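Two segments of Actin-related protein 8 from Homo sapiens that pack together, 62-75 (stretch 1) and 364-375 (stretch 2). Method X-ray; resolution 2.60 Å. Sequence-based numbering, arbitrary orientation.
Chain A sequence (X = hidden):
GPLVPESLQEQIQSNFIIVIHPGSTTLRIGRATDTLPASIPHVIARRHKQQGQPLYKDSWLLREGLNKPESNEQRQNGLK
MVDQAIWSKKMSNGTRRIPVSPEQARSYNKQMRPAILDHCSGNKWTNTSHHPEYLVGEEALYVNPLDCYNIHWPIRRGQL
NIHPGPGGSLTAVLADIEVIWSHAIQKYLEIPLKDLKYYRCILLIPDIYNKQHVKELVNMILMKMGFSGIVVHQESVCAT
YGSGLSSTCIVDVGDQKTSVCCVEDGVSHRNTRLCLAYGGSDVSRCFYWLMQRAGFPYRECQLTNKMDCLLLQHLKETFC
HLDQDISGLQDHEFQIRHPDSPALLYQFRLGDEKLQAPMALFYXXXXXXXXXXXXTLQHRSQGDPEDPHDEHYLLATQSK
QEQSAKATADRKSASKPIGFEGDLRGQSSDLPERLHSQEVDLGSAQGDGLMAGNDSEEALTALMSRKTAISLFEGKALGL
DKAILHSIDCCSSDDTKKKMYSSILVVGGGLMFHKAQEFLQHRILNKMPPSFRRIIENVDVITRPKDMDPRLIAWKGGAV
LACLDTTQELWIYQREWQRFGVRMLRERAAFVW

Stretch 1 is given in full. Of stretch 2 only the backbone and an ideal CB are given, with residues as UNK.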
# COMPACT_ATOMS: atom_id res chain seq x y z
N LEU A 62 -10.93 -2.73 9.02
CA LEU A 62 -11.52 -1.83 10.00
C LEU A 62 -10.43 -0.97 10.64
O LEU A 62 -9.24 -1.28 10.54
CB LEU A 62 -12.30 -2.58 11.06
CG LEU A 62 -13.64 -3.17 10.62
CD1 LEU A 62 -14.44 -3.52 11.85
CD2 LEU A 62 -14.40 -2.18 9.76
N ARG A 63 -10.86 0.11 11.29
CA ARG A 63 -9.93 1.06 11.89
C ARG A 63 -10.72 1.90 12.86
O ARG A 63 -11.95 1.88 12.82
CB ARG A 63 -9.31 1.95 10.80
CG ARG A 63 -10.33 2.63 9.88
CD ARG A 63 -9.66 3.46 8.81
NE ARG A 63 -8.77 4.48 9.36
CZ ARG A 63 -7.95 5.24 8.64
NH1 ARG A 63 -7.91 5.09 7.32
NH2 ARG A 63 -7.18 6.14 9.22
N GLU A 64 -10.03 2.62 13.74
CA GLU A 64 -10.69 3.52 14.69
C GLU A 64 -11.44 4.66 14.01
O GLU A 64 -11.00 5.19 13.00
CB GLU A 64 -9.67 4.13 15.64
CG GLU A 64 -9.21 3.25 16.78
CD GLU A 64 -8.04 3.88 17.52
OE1 GLU A 64 -7.13 3.13 17.95
OE2 GLU A 64 -8.03 5.12 17.67
N GLY A 65 -12.56 5.04 14.60
CA GLY A 65 -13.26 6.24 14.17
C GLY A 65 -14.34 6.03 13.11
O GLY A 65 -14.94 7.00 12.67
N LEU A 66 -14.59 4.79 12.71
CA LEU A 66 -15.61 4.53 11.69
C LEU A 66 -17.03 4.62 12.24
O LEU A 66 -17.98 4.75 11.46
CB LEU A 66 -15.41 3.16 11.05
CG LEU A 66 -14.22 3.02 10.11
CD1 LEU A 66 -14.22 1.62 9.53
CD2 LEU A 66 -14.26 4.08 9.02
N ASN A 67 -17.18 4.54 13.56
CA ASN A 67 -18.51 4.54 14.16
C ASN A 67 -18.75 5.61 15.21
O ASN A 67 -19.51 5.40 16.15
CB ASN A 67 -18.85 3.17 14.74
CG ASN A 67 -19.01 2.11 13.67
OD1 ASN A 67 -19.90 2.19 12.82
ND2 ASN A 67 -18.13 1.10 13.69
N LYS A 68 -18.10 6.76 15.06
CA LYS A 68 -18.45 7.90 15.88
C LYS A 68 -19.88 8.34 15.51
O LYS A 68 -20.41 7.93 14.48
CB LYS A 68 -17.47 9.05 15.63
CG LYS A 68 -16.04 8.71 15.92
CD LYS A 68 -15.86 8.31 17.36
CE LYS A 68 -14.38 8.27 17.72
NZ LYS A 68 -14.17 8.19 19.20
N PRO A 69 -20.51 9.16 16.36
CA PRO A 69 -21.83 9.72 16.06
C PRO A 69 -21.88 10.44 14.70
O PRO A 69 -22.88 10.38 13.99
CB PRO A 69 -22.04 10.72 17.19
CG PRO A 69 -21.28 10.12 18.34
CD PRO A 69 -20.07 9.48 17.73
N GLU A 70 -20.79 11.10 14.35
CA GLU A 70 -20.76 11.87 13.10
C GLU A 70 -20.42 11.01 11.88
O GLU A 70 -20.59 11.46 10.75
CB GLU A 70 -19.77 13.03 13.21
CG GLU A 70 -19.98 13.92 14.44
CD GLU A 70 -19.16 13.49 15.67
OE1 GLU A 70 -18.92 12.28 15.88
OE2 GLU A 70 -18.75 14.39 16.43
N SER A 71 -19.95 9.79 12.11
CA SER A 71 -19.39 8.99 11.01
C SER A 71 -20.36 8.79 9.88
O SER A 71 -20.00 8.86 8.71
CB SER A 71 -18.90 7.64 11.50
OG SER A 71 -17.68 7.78 12.21
N ASN A 72 -21.61 8.54 10.23
CA ASN A 72 -22.58 8.21 9.21
C ASN A 72 -22.94 9.41 8.35
O ASN A 72 -22.99 9.31 7.12
CB ASN A 72 -23.82 7.58 9.82
CG ASN A 72 -24.54 6.69 8.85
OD1 ASN A 72 -24.27 5.49 8.78
ND2 ASN A 72 -25.43 7.28 8.05
N GLU A 73 -23.18 10.55 9.00
CA GLU A 73 -23.45 11.79 8.27
C GLU A 73 -22.28 12.19 7.37
O GLU A 73 -22.48 12.55 6.21
CB GLU A 73 -23.76 12.92 9.24
CG GLU A 73 -23.79 14.28 8.56
CD GLU A 73 -24.77 15.24 9.21
OE1 GLU A 73 -25.00 15.11 10.44
OE2 GLU A 73 -25.30 16.12 8.49
N GLN A 74 -21.07 12.15 7.92
CA GLN A 74 -19.86 12.50 7.17
C GLN A 74 -19.74 11.65 5.91
O GLN A 74 -19.45 12.14 4.82
CB GLN A 74 -18.62 12.33 8.04
CG GLN A 74 -17.31 12.78 7.39
CD GLN A 74 -16.15 12.79 8.38
OE1 GLN A 74 -15.24 11.98 8.28
NE2 GLN A 74 -16.20 13.69 9.34
N ARG A 75 -19.98 10.36 6.08
CA ARG A 75 -19.99 9.41 4.97
C ARG A 75 -20.99 9.86 3.89
O ARG A 75 -20.63 10.02 2.72
CB ARG A 75 -20.31 8.03 5.55
CG ARG A 75 -20.11 6.84 4.65
CD ARG A 75 -20.31 5.56 5.45
NE ARG A 75 -19.22 5.37 6.41
CZ ARG A 75 -19.37 5.28 7.73
NH1 ARG A 75 -20.59 5.34 8.27
NH2 ARG A 75 -18.28 5.12 8.50
N UNK A 364 -12.25 11.80 0.54
CA UNK A 364 -12.02 10.88 1.66
C UNK A 364 -12.94 11.08 2.87
O UNK A 364 -12.92 10.26 3.79
CB UNK A 364 -10.57 11.02 2.12
N UNK A 365 -13.73 12.14 2.91
CA UNK A 365 -14.70 12.26 3.99
C UNK A 365 -15.68 11.10 3.87
O UNK A 365 -16.34 10.71 4.83
CB UNK A 365 -15.42 13.61 3.95
N UNK A 366 -15.77 10.56 2.66
CA UNK A 366 -16.69 9.47 2.35
C UNK A 366 -16.41 8.25 3.22
O UNK A 366 -17.30 7.45 3.49
CB UNK A 366 -16.59 9.09 0.87
N UNK A 367 -15.16 8.13 3.66
CA UNK A 367 -14.74 7.02 4.51
C UNK A 367 -15.38 7.04 5.88
O UNK A 367 -15.43 6.02 6.55
CB UNK A 367 -13.22 7.03 4.67
N UNK A 368 -15.89 8.21 6.26
CA UNK A 368 -16.56 8.40 7.53
C UNK A 368 -15.66 8.23 8.74
O UNK A 368 -16.12 7.83 9.80
CB UNK A 368 -17.73 7.42 7.63
N UNK A 369 -14.38 8.54 8.59
CA UNK A 369 -13.43 8.44 9.69
C UNK A 369 -13.46 9.72 10.51
O UNK A 369 -13.27 10.81 9.99
CB UNK A 369 -12.02 8.17 9.17
N UNK A 370 -13.72 9.58 11.81
CA UNK A 370 -13.91 10.74 12.66
C UNK A 370 -12.98 10.70 13.86
O UNK A 370 -12.85 9.67 14.54
CB UNK A 370 -15.37 10.83 13.12
N UNK A 371 -12.32 11.83 14.10
CA UNK A 371 -11.49 11.97 15.29
C UNK A 371 -10.08 11.44 15.18
O UNK A 371 -9.45 11.17 16.20
CB UNK A 371 -12.18 11.27 16.46
N UNK A 372 -9.56 11.30 13.97
CA UNK A 372 -8.21 10.79 13.79
C UNK A 372 -7.35 11.78 13.03
O UNK A 372 -7.85 12.58 12.24
CB UNK A 372 -8.24 9.45 13.06
N UNK A 373 -6.05 11.72 13.29
CA UNK A 373 -5.08 12.45 12.49
C UNK A 373 -5.07 11.79 11.12
O UNK A 373 -4.81 10.60 10.99
CB UNK A 373 -3.69 12.45 13.13
N UNK A 374 -5.38 12.57 10.09
CA UNK A 374 -5.56 12.03 8.74
C UNK A 374 -4.46 12.48 7.80
O UNK A 374 -4.16 11.81 6.82
CB UNK A 374 -6.92 12.45 8.18
N UNK A 375 -3.87 13.62 8.12
CA UNK A 375 -2.83 14.21 7.29
C UNK A 375 -1.61 14.49 8.14
O UNK A 375 -1.72 14.84 9.31
CB UNK A 375 -3.32 15.49 6.61

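At 364 the CB points away, with nothing of stretch 1 within 5.5 Å. Phi of -62° suits many residues, proline included. Pro364 begins a short 3-10 segment.

At 365 the CB points sideways, 4.0 Å from Gln74 CG. A small or modest side chain fits. Ala365 packs its CB on that methylene.

At 366 the CB points away, so stretch 1 hardly constrains it. The carbonyl O lies 3.1 Å from Arg75 CG. Thr366 is found; its OG1 hydrogen-bonds just outside the stretches.

Position 367 also points away, its ideal CB 5.4 Å from Leu66 CD2. Large or small side chains could fit. Phe367 turns its ring from stretch 1. Its carbonyl O lies 3.4 Å from Leu66 CD2 and 3.6 Å from Arg75 NH2, at the guanidinium edge.

Position 368 is restrictive. Phi is positive at 66°, and an ideal CB would lie 2.5 Å from Arg75 NH2 and 2.9 Å from Ser71 O, both clashes. Glycine is expected, and Gly368 is found. This leaves room for Arg75, whose NH2 donates to Leu66 O (3.0 Å). Gly368 O is 2.9 Å from Ser71 OG.

At 369 the CB points away but is within 5 Å of Leu66 CD2 and Arg63 NE. A branched or longer apolar chain could reach back. Ile369 does so: CG1 meets Leu66 CD2 at 3.7 Å, and CD1 covers one face of the Arg63 guanidinium, 3.3 Å from NH1.

Position 370 points toward stretch 1. Its CB would lie 3.6 Å from Lys68 CG and 3.9 Å from Ser71 OG. A compact side chain suits, such as valine or threonine. Val370 places CG2 3.4 Å from Ser71 OG and CG1 3.8 Å from Glu70 OE1. Its N donates to Gly65 O (3.0 Å), joining the stretches.

At 371, phi 85° and psi 21° would jam a CB against the preceding carbonyl. Gly371 fits.

The CB at 372 points toward stretch 1, 5.1 Å from Glu64 O and 5.2 Å from Arg63 NH2, so a side chain has room. A medium or long polar chain is plausible. Gln372 folds back, NE2 donating to Val370 O (3.1 Å) and packing 3.8 Å from Gly65 CA.

Position 373 is open; Lys373 leads away.

At 374 the CB points toward stretch 1 from a distance; only a long chain could touch it. Met374 brings CE within 3.5 Å of Arg63 NH2.

Position 375, out of reach, holds Thr375.

Stretch 2 (364-375) PATFGIVGQKMT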
# COMPACT_ATOMS: atom_id res chain seq x y z
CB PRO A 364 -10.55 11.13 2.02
CG PRO A 364 -10.24 12.45 1.45
CD PRO A 364 -11.03 12.55 0.20
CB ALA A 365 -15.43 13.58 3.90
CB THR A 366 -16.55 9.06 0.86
OG1 THR A 366 -16.76 10.21 0.03
CG2 THR A 366 -17.56 8.01 0.47
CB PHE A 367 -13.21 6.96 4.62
CG PHE A 367 -12.54 6.62 3.33
CD1 PHE A 367 -13.13 5.71 2.47
CD2 PHE A 367 -11.37 7.23 2.96
CE1 PHE A 367 -12.54 5.39 1.26
CE2 PHE A 367 -10.77 6.92 1.75
CZ PHE A 367 -11.34 6.00 0.90
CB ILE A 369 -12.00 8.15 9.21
CG1 ILE A 369 -11.96 6.85 8.40
CG2 ILE A 369 -11.05 8.05 10.38
CD1 ILE A 369 -10.78 6.76 7.42
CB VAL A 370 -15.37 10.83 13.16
CG1 VAL A 370 -15.55 12.01 14.08
CG2 VAL A 370 -16.32 10.94 11.97
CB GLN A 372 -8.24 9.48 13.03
CG GLN A 372 -9.42 8.64 13.41
CD GLN A 372 -9.26 8.06 14.78
OE1 GLN A 372 -8.22 7.48 15.10
NE2 GLN A 372 -10.29 8.21 15.62
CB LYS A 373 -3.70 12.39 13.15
CG LYS A 373 -2.63 13.25 12.49
CD LYS A 373 -1.28 13.02 13.15
CE LYS A 373 -0.14 13.66 12.37
NZ LYS A 373 -0.39 15.10 12.13
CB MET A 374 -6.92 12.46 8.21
CG MET A 374 -8.04 11.75 8.92
SD MET A 374 -8.05 10.03 8.39
CE MET A 374 -8.53 9.26 9.92
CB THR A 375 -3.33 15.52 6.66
OG1 THR A 375 -4.63 15.31 6.10
CG2 THR A 375 -2.37 15.97 5.56
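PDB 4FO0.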